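Side-chain contacts in citryl-spermidine/3,4-dihydroxybenzoyl-citryl-spermidine:spermidine ligase (Bacillus anthracis, PDB 3TO3), which catalyses the ATP-dependent condensation of spermidine with citryl-spermidine intermediates, a step in making the siderophore petrobactin: residues S257-D262 with V353-N358; Q98-F103 with H123-T128. One frame throughout, in Å; residues are numbered along the deposited sequence.

Overall arrangement
Both segments of contact 2 precede those of contact 1 along the chain. Contact 2 joins the start of helix 100-110 to helix 115-138, two helices that follow the antiparallel sheet near the N-terminus. Contact 1 belongs to the IucA/IucC part of the chain and sets the junction of helices 248-258 and 260-264 against the end of strand 345-355, a member of the large mixed sheet. The centres of contacts 1 and 2 are 35 Å apart. The nearest atoms of contacts 1 and 2 are about 17 Å apart, so within one chain they do not touch. Across the homodimer, however, S257, N258 and E261 of one copy pack on Q127, H123 and S99 of the other, which places both contacts at the subunit interface, away from the ATP site.

Contact 1: residues S257-D262 with V353-N358; sequences SNYAED and VMYDTN
Y259 and D262 reach across to the end of the strand, where Y355 receives them both. S257, in the last turn of helix 248-258, takes no part in this: its OG bonds to Q174 of the second subunit. Y259 leaves helical geometry and occupies the N-cap position of helix 260-264, at the break between the two helices. Its CA-CB bond points toward the strand, and its CE2 lies 4.0 Å from CD2 of Y355, an oblique approach in which the two side chains run past each other in opposite directions. At the ring's edge, Y259 OH is 2.7 Å from a water that donates to Y355 O at 2.9 Å, linking the phenol to the strand backbone. D262, three residues on, has CG anti to its carbonyl carbon (chi1 -47°), which carries the carboxylate to the phenol of Y355. There Y355 OH donates to D262 OD1 at 2.8 Å, and OD1 accepts through its anti lone pair, the one away from OD2; OD1 lies in the plane of the ring, while the carboxylate is turned 75° from it. A tyrosine suits this place because its ring packs on Y259 while its hydroxyl meets the acid. T357 adds a marginal contact, CG2 lying 4.4 Å from D262 OD1. I268 of strand 268-273 touches Y259, D262 and Y355 alike, and strand 201-203 flanks Y355 through A201.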
loop_
_atom_site.group_PDB
_atom_site.type_symbol
_atom_site.label_atom_id
_atom_site.label_comp_id
_atom_site.label_asym_id
_atom_site.label_seq_id
_atom_site.Cartn_x
_atom_site.Cartn_y
_atom_site.Cartn_z
ATOM N N SER B 257 1.901 11.905 -7.427
ATOM C CA SER B 257 1.529 12.084 -6.037
ATOM C C SER B 257 2.733 12.245 -5.123
ATOM O O SER B 257 2.621 12.890 -4.090
ATOM C CB SER B 257 0.629 10.956 -5.552
ATOM O OG SER B 257 1.280 9.714 -5.708
ATOM N N ASN B 258 3.853 11.595 -5.440
ATOM C CA ASN B 258 5.052 11.724 -4.589
ATOM C C ASN B 258 6.106 12.779 -4.968
ATOM O O ASN B 258 7.081 12.983 -4.263
ATOM C CB ASN B 258 5.741 10.365 -4.468
ATOM C CG ASN B 258 4.887 9.338 -3.717
ATOM O OD1 ASN B 258 4.162 8.550 -4.322
ATOM N ND2 ASN B 258 5.010 9.324 -2.406
ATOM N N TYR B 259 5.986 13.313 -6.165
ATOM C CA TYR B 259 6.830 14.387 -6.669
ATOM C C TYR B 259 6.237 15.763 -6.714
ATOM O O TYR B 259 6.699 16.575 -7.522
ATOM C CB TYR B 259 7.559 14.056 -7.948
ATOM C CG TYR B 259 8.477 12.865 -7.889
ATOM C CD1 TYR B 259 7.981 11.582 -7.651
ATOM C CD2 TYR B 259 9.837 13.007 -8.142
ATOM C CE1 TYR B 259 8.830 10.480 -7.646
ATOM C CE2 TYR B 259 10.689 11.910 -8.157
ATOM C CZ TYR B 259 10.187 10.652 -7.918
ATOM O OH TYR B 259 11.040 9.568 -7.934
ATOM N N ALA B 260 5.086 15.947 -6.080
ATOM C CA ALA B 260 4.399 17.221 -6.196
ATOM C C ALA B 260 5.358 18.398 -6.023
ATOM O O ALA B 260 5.257 19.391 -6.728
ATOM C CB ALA B 260 3.259 17.324 -5.172
ATOM N N GLU B 261 6.291 18.315 -5.097
ATOM C CA GLU B 261 7.134 19.490 -4.874
ATOM C C GLU B 261 8.090 19.749 -6.075
ATOM O O GLU B 261 8.372 20.879 -6.419
ATOM C CB GLU B 261 7.837 19.406 -3.514
ATOM C CG GLU B 261 9.351 19.435 -3.564
ATOM C CD GLU B 261 10.014 18.774 -2.347
ATOM O OE1 GLU B 261 9.316 18.045 -1.591
ATOM O OE2 GLU B 261 11.239 18.991 -2.162
ATOM N N ASP B 262 8.537 18.695 -6.733
ATOM C CA ASP B 262 9.331 18.816 -7.955
ATOM C C ASP B 262 8.476 19.350 -9.103
ATOM O O ASP B 262 8.939 20.111 -9.921
ATOM C CB ASP B 262 9.915 17.446 -8.364
ATOM C CG ASP B 262 10.551 16.705 -7.199
ATOM O OD1 ASP B 262 11.794 16.568 -7.185
ATOM O OD2 ASP B 262 9.805 16.270 -6.289
ATOM N N VAL B 353 19.003 6.883 -18.390
ATOM C CA VAL B 353 18.840 8.221 -17.858
ATOM C C VAL B 353 17.995 8.103 -16.613
ATOM O O VAL B 353 17.193 7.181 -16.504
ATOM C CB VAL B 353 18.125 9.126 -18.867
ATOM C CG1 VAL B 353 16.685 8.665 -19.056
ATOM C CG2 VAL B 353 18.197 10.584 -18.421
HETATM N N MSE B 354 18.155 9.032 -15.684
HETATM C CA MSE B 354 17.372 9.003 -14.456
HETATM C C MSE B 354 17.279 10.362 -13.735
HETATM O O MSE B 354 18.075 11.283 -13.946
HETATM C CB MSE B 354 18.013 8.037 -13.504
HETATM C CG MSE B 354 19.223 8.698 -12.899
HETATM SE SE MSE B 354 20.274 7.459 -11.912
HETATM C CE MSE B 354 21.823 7.362 -13.110
ATOM N N TYR B 355 16.297 10.460 -12.858
ATOM C CA TYR B 355 16.117 11.624 -12.016
ATOM C C TYR B 355 16.131 11.085 -10.596
ATOM O O TYR B 355 15.272 10.294 -10.232
ATOM C CB TYR B 355 14.775 12.263 -12.328
ATOM C CG TYR B 355 14.454 13.497 -11.517
ATOM C CD1 TYR B 355 14.826 14.759 -11.968
ATOM C CD2 TYR B 355 13.754 13.407 -10.319
ATOM C CE1 TYR B 355 14.516 15.907 -11.246
ATOM C CE2 TYR B 355 13.414 14.546 -9.599
ATOM C CZ TYR B 355 13.803 15.791 -10.059
ATOM O OH TYR B 355 13.467 16.921 -9.350
ATOM N N ASP B 356 17.137 11.471 -9.825
ATOM C CA ASP B 356 17.421 10.836 -8.542
ATOM C C ASP B 356 17.723 11.911 -7.532
ATOM O O ASP B 356 18.646 12.677 -7.713
ATOM C CB ASP B 356 18.640 9.903 -8.650
ATOM C CG ASP B 356 19.091 9.343 -7.286
ATOM O OD1 ASP B 356 20.319 9.110 -7.087
ATOM O OD2 ASP B 356 18.212 9.124 -6.416
ATOM N N THR B 357 16.960 11.932 -6.451
ATOM C CA THR B 357 17.177 12.875 -5.371
ATOM C C THR B 357 17.553 12.153 -4.086
ATOM O O THR B 357 17.729 10.932 -4.056
ATOM C CB THR B 357 15.914 13.710 -5.123
ATOM O OG1 THR B 357 14.830 12.852 -4.728
ATOM C CG2 THR B 357 15.532 14.451 -6.398
ATOM N N ASN B 358 17.701 12.934 -3.028
ATOM C CA ASN B 358 17.883 12.397 -1.689
ATOM C C ASN B 358 16.829 11.349 -1.330
ATOM O O ASN B 358 17.176 10.221 -0.958
ATOM C CB ASN B 358 17.816 13.532 -0.649
ATOM C CG ASN B 358 19.164 14.196 -0.403
ATOM O OD1 ASN B 358 20.217 13.564 -0.536
ATOM N ND2 ASN B 358 19.133 15.476 -0.028
HETATM O O HOH W 1 13.700 9.915 -7.818
#

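Contact 2: residues Q98-F103 with H123-T128; sequences QSVAQF and HELEQT
V100 and E126 mark the closest backbone approach between residues 98-103 and 123-128, their CA atoms 7.4 Å apart. V100, in the first turn of its helix, sends its two methyls to different partners. With CG2 anti to the backbone N and CG1 at a chi1 of 74°, CG2 meets L125 CD1 at 4.2 Å, the side chains crossing at about a right angle, and CG1 lies 3.9 Å from E126 CG. A branched residue thus serves both neighbours, and L31 of helix 18-37 touches both V100 and L125. E126 is extended beyond CG, its methylene part lying against V100 and its carboxylate carried on to A101, whose small CB sits 3.8 Å from OE2. Just before the helix S99 is its N-cap, OG accepting from Q102 N at 3.1 Å with an angle of 160°. The mixture of greasy and charged atoms lets E126 play two parts: its stem completes an apolar patch, while OE2 forms a salt bridge with K359 of the second subunit. The acid sits beside the amino end of helix 100-110, whose dipole would be expected to stabilise its negative charge.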
loop_
_atom_site.group_PDB
_atom_site.type_symbol
_atom_site.label_atom_id
_atom_site.label_comp_id
_atom_site.label_asym_id
_atom_site.label_seq_id
_atom_site.Cartn_x
_atom_site.Cartn_y
_atom_site.Cartn_z
ATOM N N GLN B 98 -8.373 -25.336 1.688
ATOM C CA GLN B 98 -8.899 -24.198 0.927
ATOM C C GLN B 98 -8.292 -22.817 1.194
ATOM O O GLN B 98 -8.507 -21.870 0.430
ATOM C CB GLN B 98 -10.386 -24.089 1.188
ATOM C CG GLN B 98 -11.036 -25.409 1.419
ATOM C CD GLN B 98 -12.117 -25.639 0.425
ATOM O OE1 GLN B 98 -13.300 -25.641 0.778
ATOM N NE2 GLN B 98 -11.732 -25.790 -0.848
ATOM N N SER B 99 -7.521 -22.701 2.257
ATOM C CA SER B 99 -7.063 -21.397 2.676
ATOM C C SER B 99 -5.562 -21.409 2.852
ATOM O O SER B 99 -5.059 -21.975 3.830
ATOM C CB SER B 99 -7.710 -21.052 4.024
ATOM O OG SER B 99 -7.174 -19.842 4.515
ATOM N N VAL B 100 -4.856 -20.712 1.968
ATOM C CA VAL B 100 -3.419 -20.653 2.068
ATOM C C VAL B 100 -3.045 -19.954 3.390
ATOM O O VAL B 100 -2.097 -20.350 4.067
ATOM C CB VAL B 100 -2.777 -19.990 0.813
ATOM C CG1 VAL B 100 -2.988 -18.501 0.820
ATOM C CG2 VAL B 100 -1.311 -20.278 0.765
ATOM N N ALA B 101 -3.823 -18.955 3.802
ATOM C CA ALA B 101 -3.539 -18.293 5.068
ATOM C C ALA B 101 -3.604 -19.269 6.249
ATOM O O ALA B 101 -2.738 -19.239 7.136
ATOM C CB ALA B 101 -4.490 -17.087 5.304
ATOM N N GLN B 102 -4.638 -20.116 6.268
ATOM C CA GLN B 102 -4.804 -21.085 7.349
ATOM C C GLN B 102 -3.665 -22.111 7.370
ATOM O O GLN B 102 -3.113 -22.426 8.447
ATOM C CB GLN B 102 -6.173 -21.799 7.264
ATOM C CG GLN B 102 -6.550 -22.568 8.528
ATOM C CD GLN B 102 -7.769 -23.468 8.350
ATOM O OE1 GLN B 102 -8.463 -23.416 7.324
ATOM N NE2 GLN B 102 -8.039 -24.306 9.363
ATOM N N PHE B 103 -3.330 -22.639 6.189
ATOM C CA PHE B 103 -2.218 -23.563 6.089
ATOM C C PHE B 103 -0.989 -22.895 6.729
ATOM O O PHE B 103 -0.388 -23.440 7.645
ATOM C CB PHE B 103 -1.948 -23.987 4.631
ATOM C CG PHE B 103 -0.659 -24.754 4.459
ATOM C CD1 PHE B 103 -0.559 -26.073 4.873
ATOM C CD2 PHE B 103 0.473 -24.137 3.930
ATOM C CE1 PHE B 103 0.638 -26.781 4.744
ATOM C CE2 PHE B 103 1.670 -24.834 3.810
ATOM C CZ PHE B 103 1.748 -26.163 4.222
ATOM N N HIS B 123 -0.156 -12.377 2.121
ATOM C CA HIS B 123 -0.808 -11.396 1.247
ATOM C C HIS B 123 -0.348 -11.566 -0.197
ATOM O O HIS B 123 -1.149 -11.501 -1.109
ATOM C CB HIS B 123 -0.511 -9.963 1.696
ATOM C CG HIS B 123 -1.190 -8.916 0.867
ATOM N ND1 HIS B 123 -2.545 -8.920 0.626
ATOM C CD2 HIS B 123 -0.705 -7.817 0.246
ATOM C CE1 HIS B 123 -2.866 -7.868 -0.104
ATOM N NE2 HIS B 123 -1.768 -7.182 -0.350
ATOM N N GLU B 124 0.941 -11.801 -0.389
ATOM C CA GLU B 124 1.477 -11.979 -1.726
ATOM C C GLU B 124 1.011 -13.252 -2.369
ATOM O O GLU B 124 0.810 -13.294 -3.600
ATOM C CB GLU B 124 3.014 -11.968 -1.698
ATOM C CG GLU B 124 3.535 -10.588 -1.557
ATOM C CD GLU B 124 5.011 -10.574 -1.256
ATOM O OE1 GLU B 124 5.736 -11.363 -1.925
ATOM O OE2 GLU B 124 5.425 -9.784 -0.354
ATOM N N LEU B 125 0.881 -14.296 -1.544
ATOM C CA LEU B 125 0.385 -15.577 -2.030
ATOM C C LEU B 125 -1.072 -15.446 -2.496
ATOM O O LEU B 125 -1.437 -15.996 -3.529
ATOM C CB LEU B 125 0.522 -16.683 -0.965
ATOM C CG LEU B 125 1.993 -17.078 -0.781
ATOM C CD1 LEU B 125 2.170 -18.055 0.357
ATOM C CD2 LEU B 125 2.528 -17.697 -2.043
ATOM N N GLU B 126 -1.890 -14.737 -1.716
ATOM C CA GLU B 126 -3.282 -14.511 -2.054
ATOM C C GLU B 126 -3.406 -13.631 -3.292
ATOM O O GLU B 126 -4.285 -13.831 -4.119
ATOM C CB GLU B 126 -4.027 -13.849 -0.874
ATOM C CG GLU B 126 -4.272 -14.812 0.258
ATOM C CD GLU B 126 -4.877 -14.143 1.499
ATOM O OE1 GLU B 126 -4.845 -12.892 1.606
ATOM O OE2 GLU B 126 -5.384 -14.879 2.371
ATOM N N GLN B 127 -2.539 -12.639 -3.415
ATOM C CA GLN B 127 -2.597 -11.778 -4.580
ATOM C C GLN B 127 -2.160 -12.545 -5.818
ATOM O O GLN B 127 -2.666 -12.293 -6.897
ATOM C CB GLN B 127 -1.765 -10.514 -4.384
ATOM C CG GLN B 127 -2.436 -9.528 -3.459
ATOM C CD GLN B 127 -3.872 -9.268 -3.841
ATOM O OE1 GLN B 127 -4.175 -8.817 -4.953
ATOM N NE2 GLN B 127 -4.766 -9.555 -2.930
ATOM N N THR B 128 -1.244 -13.500 -5.642
ATOM C CA THR B 128 -0.767 -14.325 -6.748
ATOM C C THR B 128 -1.912 -15.175 -7.268
ATOM O O THR B 128 -2.231 -15.149 -8.454
ATOM C CB THR B 128 0.460 -15.205 -6.348
ATOM O OG1 THR B 128 1.602 -14.356 -6.252
ATOM C CG2 THR B 128 0.757 -16.275 -7.401
HETATM O O HOH W 2 -6.008 -17.241 2.196
#